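Local atomic coordinates of D-isomer specific 2-hydroxyacid dehydrogenase family protein (Aeromonas salmonicida subsp. salmonicida, PDB entry 3HG7), a protein that probably works as an NAD-dependent oxidoreductase of the D-isomer specific 2-hydroxyacid dehydrogenase family. Residues L10-N15 against Q72-G77; A25-L30 against Q291-N296; G238-A243 against A252-F257. The protein carries 1 engineered substitution. All coordinates share one frame; numbering follows the deposited sequence. Where two conformers were deposited one is given.

The chain starts in a five-stranded parallel sheet. Strand 6-11 ends within 10-15, and contact 1 closes when strand 70-73 ends beside it. Contact 2 starts within that span, at the loop 25-30 after helix 15-24. It closes only at helix 286-301, some 260 residues later, so contacts 1 and 2 cross along the chain. They also touch in space, where Gln-72 meets Asn-296, Ile-292 and Phe-293. Contact 3 is short-range and lies wholly between the two halves of contact 2. It packs a helix on the seven-stranded sheet of the nucleotide-binding domain, with its centre about 41 Å from the centre of contact 2.

Contact 1 (L10-N15 against Q72-G77); sequences LLSQDN and QSTYAG
Ser-12 and Thr-74 meet where two parallel strands run out into loops. Both loops follow the C-terminal ends of strands in the five-stranded sheet, the edge from which loops leave in such an alternating beta-alpha fold. The contact is small. Ser-12 OG lies 4.2 Å from the methyl CG2 of Thr-74, and the backbones stay well apart. Farther out, the side chains of Gln-13 and Tyr-75 cross at about a right angle. Their nearest atoms, Gln-13 NE2 and Tyr-75 OH, are 3.9 Å apart. Beyond CG the glutamine is extended, which carries its amide out to the phenol.

Within each loop, short polar bonds set the shape. Ser-12 OG accepts from Asp-14 N at 2.9 Å, an ST turn. Residues Ser-12 to Asn-15 form a type I turn, closed by Asn-15 N to Ser-12 O. On the other loop, Ser-73 OG donates to Tyr-75 O at 2.9 Å.

Glu-54 links the two loops. Its OE2 is hydrogen-bonded to both Ser-12 OG and Thr-74 OG1, and its OE1 to Gln-13 N. Strand 50-53 lies between strands 6-11 and 70-73 in the sheet, with Met-52 against Thr-74. Tyr-18 of helix 15-24 touches both Ser-12 and Thr-74.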
loop_
_atom_site.group_PDB
_atom_site.type_symbol
_atom_site.label_atom_id
_atom_site.label_comp_id
_atom_site.label_asym_id
_atom_site.label_seq_id
_atom_site.Cartn_x
_atom_site.Cartn_y
_atom_site.Cartn_z
ATOM N N LEU A 10 -16.727 -7.935 -14.656
ATOM C CA LEU A 10 -15.427 -8.190 -14.021
ATOM C C LEU A 10 -14.348 -7.792 -15.019
ATOM O O LEU A 10 -14.342 -8.298 -16.135
ATOM C CB LEU A 10 -15.281 -9.683 -13.702
ATOM C CG LEU A 10 -16.320 -10.206 -12.696
ATOM C CD1 LEU A 10 -16.142 -11.675 -12.522
ATOM C CD2 LEU A 10 -16.093 -9.493 -11.355
ATOM N N LEU A 11 -13.515 -6.836 -14.625
ATOM C CA LEU A 11 -12.447 -6.294 -15.462
ATOM C C LEU A 11 -11.156 -6.247 -14.598
ATOM O O LEU A 11 -10.560 -5.162 -14.336
ATOM C CB LEU A 11 -12.847 -4.916 -15.950
ATOM C CG LEU A 11 -11.935 -4.099 -16.844
ATOM C CD1 LEU A 11 -11.688 -4.832 -18.146
ATOM C CD2 LEU A 11 -12.630 -2.771 -17.108
ATOM N N SER A 12 -10.742 -7.445 -14.169
ATOM C CA SER A 12 -9.594 -7.636 -13.285
ATOM C C SER A 12 -8.602 -8.680 -13.822
ATOM O O SER A 12 -8.997 -9.638 -14.468
ATOM C CB SER A 12 -10.066 -8.109 -11.912
ATOM O OG SER A 12 -8.949 -8.413 -11.083
ATOM N N GLN A 13 -7.320 -8.515 -13.479
ATOM C CA GLN A 13 -6.330 -9.536 -13.854
ATOM C C GLN A 13 -6.660 -10.829 -13.112
ATOM O O GLN A 13 -6.280 -11.899 -13.544
ATOM C CB GLN A 13 -4.904 -9.074 -13.565
ATOM C CG GLN A 13 -4.594 -8.770 -12.119
ATOM C CD GLN A 13 -3.160 -8.282 -11.954
ATOM O OE1 GLN A 13 -2.320 -8.980 -11.402
ATOM N NE2 GLN A 13 -2.869 -7.083 -12.480
ATOM N N ASP A 14 -7.437 -10.717 -12.024
ATOM C CA ASP A 14 -7.901 -11.880 -11.281
ATOM C C ASP A 14 -9.317 -12.352 -11.634
ATOM O O ASP A 14 -9.968 -13.040 -10.829
ATOM C CB ASP A 14 -7.805 -11.575 -9.774
ATOM C CG ASP A 14 -6.370 -11.444 -9.286
ATOM O OD1 ASP A 14 -5.487 -12.230 -9.729
ATOM O OD2 ASP A 14 -6.112 -10.537 -8.457
ATOM N N ASN A 15 -9.800 -11.987 -12.823
ATOM C CA ASN A 15 -11.147 -12.362 -13.273
ATOM C C ASN A 15 -11.543 -13.822 -13.030
ATOM O O ASN A 15 -12.671 -14.100 -12.630
ATOM C CB ASN A 15 -11.296 -12.099 -14.775
ATOM C CG ASN A 15 -11.750 -10.680 -15.090
ATOM O OD1 ASN A 15 -12.090 -9.909 -14.198
ATOM N ND2 ASN A 15 -11.752 -10.330 -16.380
ATOM N N GLN A 72 -16.611 -1.180 -7.568
ATOM C CA GLN A 72 -15.723 -1.672 -6.520
ATOM C C GLN A 72 -14.328 -1.846 -7.130
ATOM O O GLN A 72 -14.124 -2.748 -7.977
ATOM C CB GLN A 72 -16.194 -3.020 -5.997
ATOM C CG GLN A 72 -15.229 -3.665 -4.959
ATOM C CD GLN A 72 -15.159 -2.878 -3.675
ATOM O OE1 GLN A 72 -16.188 -2.648 -3.001
ATOM N NE2 GLN A 72 -13.944 -2.435 -3.319
ATOM N N SER A 73 -13.408 -0.980 -6.723
ATOM C CA SER A 73 -11.975 -1.129 -7.074
ATOM C C SER A 73 -11.360 -2.320 -6.337
ATOM O O SER A 73 -11.700 -2.597 -5.196
ATOM C CB SER A 73 -11.182 0.143 -6.756
ATOM O OG SER A 73 -9.772 -0.089 -6.899
ATOM N N THR A 74 -10.452 -3.039 -7.000
ATOM C CA THR A 74 -9.780 -4.178 -6.365
ATOM C C THR A 74 -8.526 -3.689 -5.683
ATOM O O THR A 74 -7.825 -4.458 -5.014
ATOM C CB THR A 74 -9.342 -5.257 -7.436
ATOM O OG1 THR A 74 -8.566 -4.619 -8.458
ATOM C CG2 THR A 74 -10.530 -5.901 -8.060
ATOM N N TYR A 75 -8.227 -2.412 -5.857
ATOM C CA TYR A 75 -7.019 -1.826 -5.278
ATOM C C TYR A 75 -7.389 -0.770 -4.261
ATOM O O TYR A 75 -8.438 -0.101 -4.338
ATOM C CB TYR A 75 -6.182 -1.128 -6.354
ATOM C CG TYR A 75 -5.383 -1.986 -7.267
ATOM C CD1 TYR A 75 -5.218 -3.346 -7.021
ATOM C CD2 TYR A 75 -4.743 -1.423 -8.380
ATOM C CE1 TYR A 75 -4.426 -4.135 -7.861
ATOM C CE2 TYR A 75 -3.957 -2.209 -9.223
ATOM C CZ TYR A 75 -3.810 -3.556 -8.950
ATOM O OH TYR A 75 -3.033 -4.353 -9.749
ATOM N N ALA A 76 -6.489 -0.565 -3.307
ATOM C CA ALA A 76 -6.661 0.530 -2.379
ATOM C C ALA A 76 -6.518 1.871 -3.097
ATOM O O ALA A 76 -7.251 2.805 -2.818
ATOM C CB ALA A 76 -5.592 0.421 -1.242
ATOM N N GLY A 77 -5.573 1.964 -4.024
ATOM C CA GLY A 77 -5.292 3.247 -4.672
ATOM C C GLY A 77 -6.223 3.491 -5.857
ATOM O O GLY A 77 -6.311 2.648 -6.748
#

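Contact 2 (A25-L30 against Q291-N296)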
loop_
_atom_site.group_PDB
_atom_site.type_symbol
_atom_site.label_atom_id
_atom_site.label_comp_id
_atom_site.label_asym_id
_atom_site.label_seq_id
_atom_site.Cartn_x
_atom_site.Cartn_y
_atom_site.Cartn_z
ATOM N N ALA A 25 -21.007 -17.548 -4.474
ATOM C CA ALA A 25 -21.761 -16.709 -3.532
ATOM C C ALA A 25 -23.267 -16.695 -3.793
ATOM O O ALA A 25 -24.040 -16.254 -2.932
ATOM C CB ALA A 25 -21.221 -15.293 -3.551
ATOM N N HIS A 26 -23.660 -17.164 -4.981
ATOM C CA HIS A 26 -25.070 -17.262 -5.368
ATOM C C HIS A 26 -25.842 -15.981 -5.000
ATOM O O HIS A 26 -26.597 -15.959 -4.024
ATOM C CB HIS A 26 -25.706 -18.518 -4.740
ATOM C CG HIS A 26 -26.912 -19.026 -5.470
ATOM N ND1 HIS A 26 -26.998 -19.047 -6.846
ATOM C CD2 HIS A 26 -28.068 -19.565 -5.013
ATOM C CE1 HIS A 26 -28.165 -19.555 -7.204
ATOM N NE2 HIS A 26 -28.832 -19.878 -6.110
ATOM N N LEU A 27 -25.617 -14.922 -5.776
ATOM C CA LEU A 27 -26.257 -13.632 -5.590
ATOM C C LEU A 27 -27.397 -13.594 -6.579
ATOM O O LEU A 27 -27.181 -13.714 -7.787
ATOM C CB LEU A 27 -25.268 -12.494 -5.868
ATOM C CG LEU A 27 -23.906 -12.588 -5.160
ATOM C CD1 LEU A 27 -22.804 -11.890 -5.950
ATOM C CD2 LEU A 27 -23.934 -12.063 -3.731
ATOM N N PRO A 28 -28.631 -13.475 -6.070
ATOM C CA PRO A 28 -29.778 -13.524 -6.974
ATOM C C PRO A 28 -29.905 -12.234 -7.780
ATOM O O PRO A 28 -29.425 -11.190 -7.355
ATOM C CB PRO A 28 -30.963 -13.712 -6.021
ATOM C CG PRO A 28 -30.505 -13.105 -4.727
ATOM C CD PRO A 28 -29.025 -13.335 -4.652
ATOM N N HIS A 29 -30.520 -12.323 -8.951
ATOM C CA HIS A 29 -30.796 -11.156 -9.778
ATOM C C HIS A 29 -29.502 -10.422 -10.176
ATOM O O HIS A 29 -29.497 -9.192 -10.328
ATOM C CB HIS A 29 -31.752 -10.174 -9.066
ATOM C CG HIS A 29 -32.687 -10.817 -8.077
ATOM N ND1 HIS A 29 -33.739 -11.625 -8.457
ATOM C CD2 HIS A 29 -32.737 -10.746 -6.724
ATOM C CE1 HIS A 29 -34.386 -12.038 -7.377
ATOM N NE2 HIS A 29 -33.796 -11.521 -6.313
ATOM N N LEU A 30 -28.406 -11.165 -10.341
ATOM C CA LEU A 30 -27.160 -10.538 -10.787
ATOM C C LEU A 30 -26.515 -11.331 -11.909
ATOM O O LEU A 30 -26.074 -12.445 -11.684
ATOM C CB LEU A 30 -26.167 -10.398 -9.639
ATOM C CG LEU A 30 -24.857 -9.677 -9.982
ATOM C CD1 LEU A 30 -25.119 -8.221 -10.371
ATOM C CD2 LEU A 30 -23.855 -9.755 -8.844
ATOM N N GLN A 291 -15.012 -10.945 -0.542
ATOM C CA GLN A 291 -15.746 -10.796 0.696
ATOM C C GLN A 291 -16.182 -9.340 0.882
ATOM O O GLN A 291 -17.320 -9.091 1.273
ATOM C CB GLN A 291 -14.860 -11.270 1.870
ATOM C CG GLN A 291 -15.570 -11.440 3.204
ATOM C CD GLN A 291 -14.628 -11.948 4.315
ATOM O OE1 GLN A 291 -15.061 -12.168 5.450
ATOM N NE2 GLN A 291 -13.354 -12.141 3.984
ATOM N N ILE A 292 -15.298 -8.388 0.569
ATOM C CA ILE A 292 -15.634 -6.947 0.610
ATOM C C ILE A 292 -16.740 -6.622 -0.393
ATOM O O ILE A 292 -17.697 -5.906 -0.067
ATOM C CB ILE A 292 -14.399 -6.058 0.359
ATOM C CG1 ILE A 292 -13.450 -6.130 1.569
ATOM C CG2 ILE A 292 -14.779 -4.602 0.118
ATOM C CD1 ILE A 292 -12.075 -5.476 1.305
ATOM N N PHE A 293 -16.600 -7.182 -1.586
ATOM C CA PHE A 293 -17.599 -6.990 -2.638
ATOM C C PHE A 293 -18.975 -7.508 -2.203
ATOM O O PHE A 293 -19.966 -6.782 -2.276
ATOM C CB PHE A 293 -17.182 -7.631 -3.963
ATOM C CG PHE A 293 -18.265 -7.511 -5.027
ATOM C CD1 PHE A 293 -18.349 -6.374 -5.826
ATOM C CD2 PHE A 293 -19.239 -8.498 -5.158
ATOM C CE1 PHE A 293 -19.367 -6.238 -6.784
ATOM C CE2 PHE A 293 -20.290 -8.364 -6.068
ATOM C CZ PHE A 293 -20.352 -7.233 -6.899
ATOM N N VAL A 294 -19.045 -8.746 -1.733
ATOM C CA VAL A 294 -20.347 -9.314 -1.368
ATOM C C VAL A 294 -21.010 -8.584 -0.181
ATOM O O VAL A 294 -22.223 -8.384 -0.197
ATOM C CB VAL A 294 -20.231 -10.848 -1.135
ATOM C CG1 VAL A 294 -21.478 -11.419 -0.459
ATOM C CG2 VAL A 294 -19.939 -11.538 -2.457
ATOM N N ARG A 295 -20.234 -8.154 0.815
ATOM C CA ARG A 295 -20.818 -7.392 1.938
ATOM C C ARG A 295 -21.346 -6.041 1.431
ATOM O O ARG A 295 -22.438 -5.621 1.791
ATOM C CB ARG A 295 -19.830 -7.220 3.125
ATOM C CG ARG A 295 -19.508 -8.501 3.904
ATOM C CD ARG A 295 -18.685 -8.225 5.198
ATOM N NE ARG A 295 -17.771 -7.090 5.043
ATOM C CZ ARG A 295 -16.442 -7.178 4.992
ATOM N NH1 ARG A 295 -15.713 -6.075 4.831
ATOM N NH2 ARG A 295 -15.841 -8.358 5.098
ATOM N N ASN A 296 -20.566 -5.380 0.573
ATOM C CA ASN A 296 -20.996 -4.127 -0.041
ATOM C C ASN A 296 -22.186 -4.316 -0.972
ATOM O O ASN A 296 -23.053 -3.452 -1.053
ATOM C CB ASN A 296 -19.832 -3.451 -0.778
ATOM C CG ASN A 296 -19.136 -2.369 0.065
ATOM O OD1 ASN A 296 -19.673 -1.880 1.075
ATOM N ND2 ASN A 296 -17.955 -1.965 -0.380
#
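Val-294 meets Ala-25 and Leu-27 where a C-terminal helix packs against the loop joining helix 15-24 to strand 30-34. This loop links a helix to the edge strand of the five-stranded parallel sheet, in an alternating beta-alpha fold. Helix 286-301 comes from the far end of the chain and returns to this first domain. Such a return of the C-terminal helix is a known feature of the D-2-hydroxyacid dehydrogenase family.

Val-294 has the largest buried area of the contact. Its two methyls divide the work. CG2 lies 4.1 Å from Ala-25 CB. CG1 lies 4.1 Å from Leu-27 CD2. With CG1 anti to the backbone N (chi1 167°), the valine forks toward both partners.

Leu-27 is next in buried area and splits its methyls in the same way. CD2 goes to the valine, while CD1 turns to the ring of Phe-293. Leu-27 and Val-294 cross obliquely. Between Ala-25 and Leu-27 the chain leaves the helix at His-26, which has positive phi. Ala-25 before it and Leu-27 after it both point toward helix 286-301.

Phe-293 reaches deeper. Its ring meets Trp-70 with the two planes about 10° apart, and its side chain also touches Leu-8, Ile-50 and Met-52 of the sheet. Leu-30, the first residue of strand 30-34, points toward the helix too, but stays a little beyond close packing. All three close approaches are between apolar side chains.

The leucine approaches Phe-293 at the ring edge, near its plane, with Leu-27 CD1 4.3 Å from Phe-293 CE2.

Contact 3 (G238-A243 against A252-F257); sequences GDLLTA and AVLDVF
Leu-240 spans two side chains of strand 251-254 with its two methyl groups. CD1 rests 3.9 Å from Ala-252 CB. CD2 comes to 3.6 Å from Leu-254 CD1, the closer of the two approaches. The leucines reach toward each other tip to tip, so it is their ends that meet.

The first torsions set where the branches lie. In Leu-240, CG stands anti to the backbone N (chi1 162°), which carries the branch off the helix toward the strand. In Leu-254, CG lies beside its own backbone N (chi1 -57°), and CD1 is lifted to the helix.

Ala-252 and Leu-254 are two apart in the strand, so both point to the same side of the sheet. Val-253 between them points to the other side, where it touches Tyr-106, His-110 and Leu-114 of helix 100-115. All three touching residues are buried, and the contact is wholly apolar.

The motif is a beta-alpha-beta crossover of the Rossmann-type domain. Strand 225-228 leads into helix 237-245, and the helix leads back into strand 251-254. Leu-240 thus packs the connecting helix on the strand it precedes. Leu-244, one helical turn further on, also touches Ala-252. Within the seven-stranded parallel sheet, strand 251-254 lies between strand 225-228 and strand 274-276. At this strand, helix 237-245 lies on one face and helix 100-115 on the other.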
loop_
_atom_site.group_PDB
_atom_site.type_symbol
_atom_site.label_atom_id
_atom_site.label_comp_id
_atom_site.label_asym_id
_atom_site.label_seq_id
_atom_site.Cartn_x
_atom_site.Cartn_y
_atom_site.Cartn_z
ATOM N N GLY A 238 15.379 12.517 -5.011
ATOM C CA GLY A 238 16.706 13.116 -5.232
ATOM C C GLY A 238 17.462 13.297 -3.934
ATOM O O GLY A 238 18.676 13.081 -3.849
ATOM N N ASP A 239 16.724 13.650 -2.896
ATOM C CA ASP A 239 17.339 13.929 -1.623
ATOM C C ASP A 239 17.448 12.703 -0.688
ATOM O O ASP A 239 18.317 12.659 0.183
ATOM C CB ASP A 239 16.622 15.103 -1.008
ATOM C CG ASP A 239 16.630 16.335 -1.931
ATOM O OD1 ASP A 239 15.546 16.857 -2.236
ATOM O OD2 ASP A 239 17.718 16.764 -2.366
ATOM N N LEU A 240 16.580 11.710 -0.894
ATOM C CA LEU A 240 16.758 10.368 -0.303
ATOM C C LEU A 240 18.071 9.763 -0.771
ATOM O O LEU A 240 18.815 9.199 0.022
ATOM C CB LEU A 240 15.605 9.434 -0.696
ATOM C CG LEU A 240 15.874 7.924 -0.507
ATOM C CD1 LEU A 240 16.113 7.567 0.949
ATOM C CD2 LEU A 240 14.781 7.056 -1.089
ATOM N N LEU A 241 18.338 9.881 -2.065
ATOM C CA LEU A 241 19.570 9.377 -2.656
ATOM C C LEU A 241 20.828 9.915 -1.981
ATOM O O LEU A 241 21.695 9.155 -1.556
ATOM C CB LEU A 241 19.582 9.783 -4.118
ATOM C CG LEU A 241 19.845 8.710 -5.154
ATOM C CD1 LEU A 241 18.880 8.872 -6.287
ATOM C CD2 LEU A 241 21.246 8.795 -5.644
ATOM N N THR A 242 20.920 11.243 -1.886
ATOM C CA THR A 242 22.076 11.892 -1.298
ATOM C C THR A 242 22.194 11.495 0.168
ATOM O O THR A 242 23.289 11.259 0.650
ATOM C CB THR A 242 22.011 13.431 -1.501
ATOM O OG1 THR A 242 21.913 13.712 -2.909
ATOM C CG2 THR A 242 23.265 14.113 -0.938
ATOM N N ALA A 243 21.058 11.385 0.856
ATOM C CA ALA A 243 21.032 10.897 2.246
ATOM C C ALA A 243 21.700 9.527 2.404
ATOM O O ALA A 243 22.511 9.324 3.316
ATOM C CB ALA A 243 19.601 10.844 2.763
ATOM N N ALA A 252 17.251 2.237 2.822
ATOM C CA ALA A 252 15.861 2.537 2.487
ATOM C C ALA A 252 15.218 1.330 1.774
ATOM O O ALA A 252 15.866 0.690 0.952
ATOM C CB ALA A 252 15.785 3.744 1.606
ATOM N N VAL A 253 13.979 1.018 2.133
ATOM C CA VAL A 253 13.206 -0.042 1.450
ATOM C C VAL A 253 11.970 0.613 0.905
ATOM O O VAL A 253 11.113 1.056 1.675
ATOM C CB VAL A 253 12.784 -1.178 2.431
ATOM C CG1 VAL A 253 12.017 -2.317 1.693
ATOM C CG2 VAL A 253 14.009 -1.738 3.146
ATOM N N LEU A 254 11.854 0.642 -0.418
ATOM C CA LEU A 254 10.772 1.380 -1.042
ATOM C C LEU A 254 9.934 0.474 -1.906
ATOM O O LEU A 254 10.473 -0.187 -2.793
ATOM C CB LEU A 254 11.323 2.502 -1.923
ATOM C CG LEU A 254 12.255 3.571 -1.345
ATOM C CD1 LEU A 254 12.325 4.697 -2.353
ATOM C CD2 LEU A 254 11.770 4.071 0.004
ATOM N N ASP A 255 8.631 0.442 -1.630
ATOM C CA ASP A 255 7.694 -0.365 -2.414
ATOM C C ASP A 255 6.951 0.539 -3.424
ATOM O O ASP A 255 6.375 0.063 -4.396
ATOM C CB ASP A 255 6.695 -1.077 -1.495
ATOM C CG ASP A 255 5.843 -2.089 -2.233
ATOM O OD1 ASP A 255 6.421 -2.894 -3.017
ATOM O OD2 ASP A 255 4.595 -2.034 -2.076
ATOM N N VAL A 256 7.024 1.846 -3.197
ATOM C CA VAL A 256 6.243 2.827 -3.986
ATOM C C VAL A 256 7.115 3.995 -4.425
ATOM O O VAL A 256 8.135 4.297 -3.799
ATOM C CB VAL A 256 5.034 3.342 -3.208
ATOM C CG1 VAL A 256 4.032 2.219 -3.004
ATOM C CG2 VAL A 256 5.469 3.989 -1.860
ATOM N N PHE A 257 6.722 4.637 -5.524
ATOM C CA PHE A 257 7.614 5.571 -6.189
ATOM C C PHE A 257 6.852 6.726 -6.813
ATOM O O PHE A 257 5.661 6.590 -7.107
ATOM C CB PHE A 257 8.448 4.828 -7.228
ATOM C CG PHE A 257 9.270 3.726 -6.627
ATOM C CD1 PHE A 257 10.513 4.011 -6.045
ATOM C CD2 PHE A 257 8.778 2.419 -6.577
ATOM C CE1 PHE A 257 11.268 3.001 -5.456
ATOM C CE2 PHE A 257 9.516 1.411 -5.977
ATOM C CZ PHE A 257 10.769 1.705 -5.427
#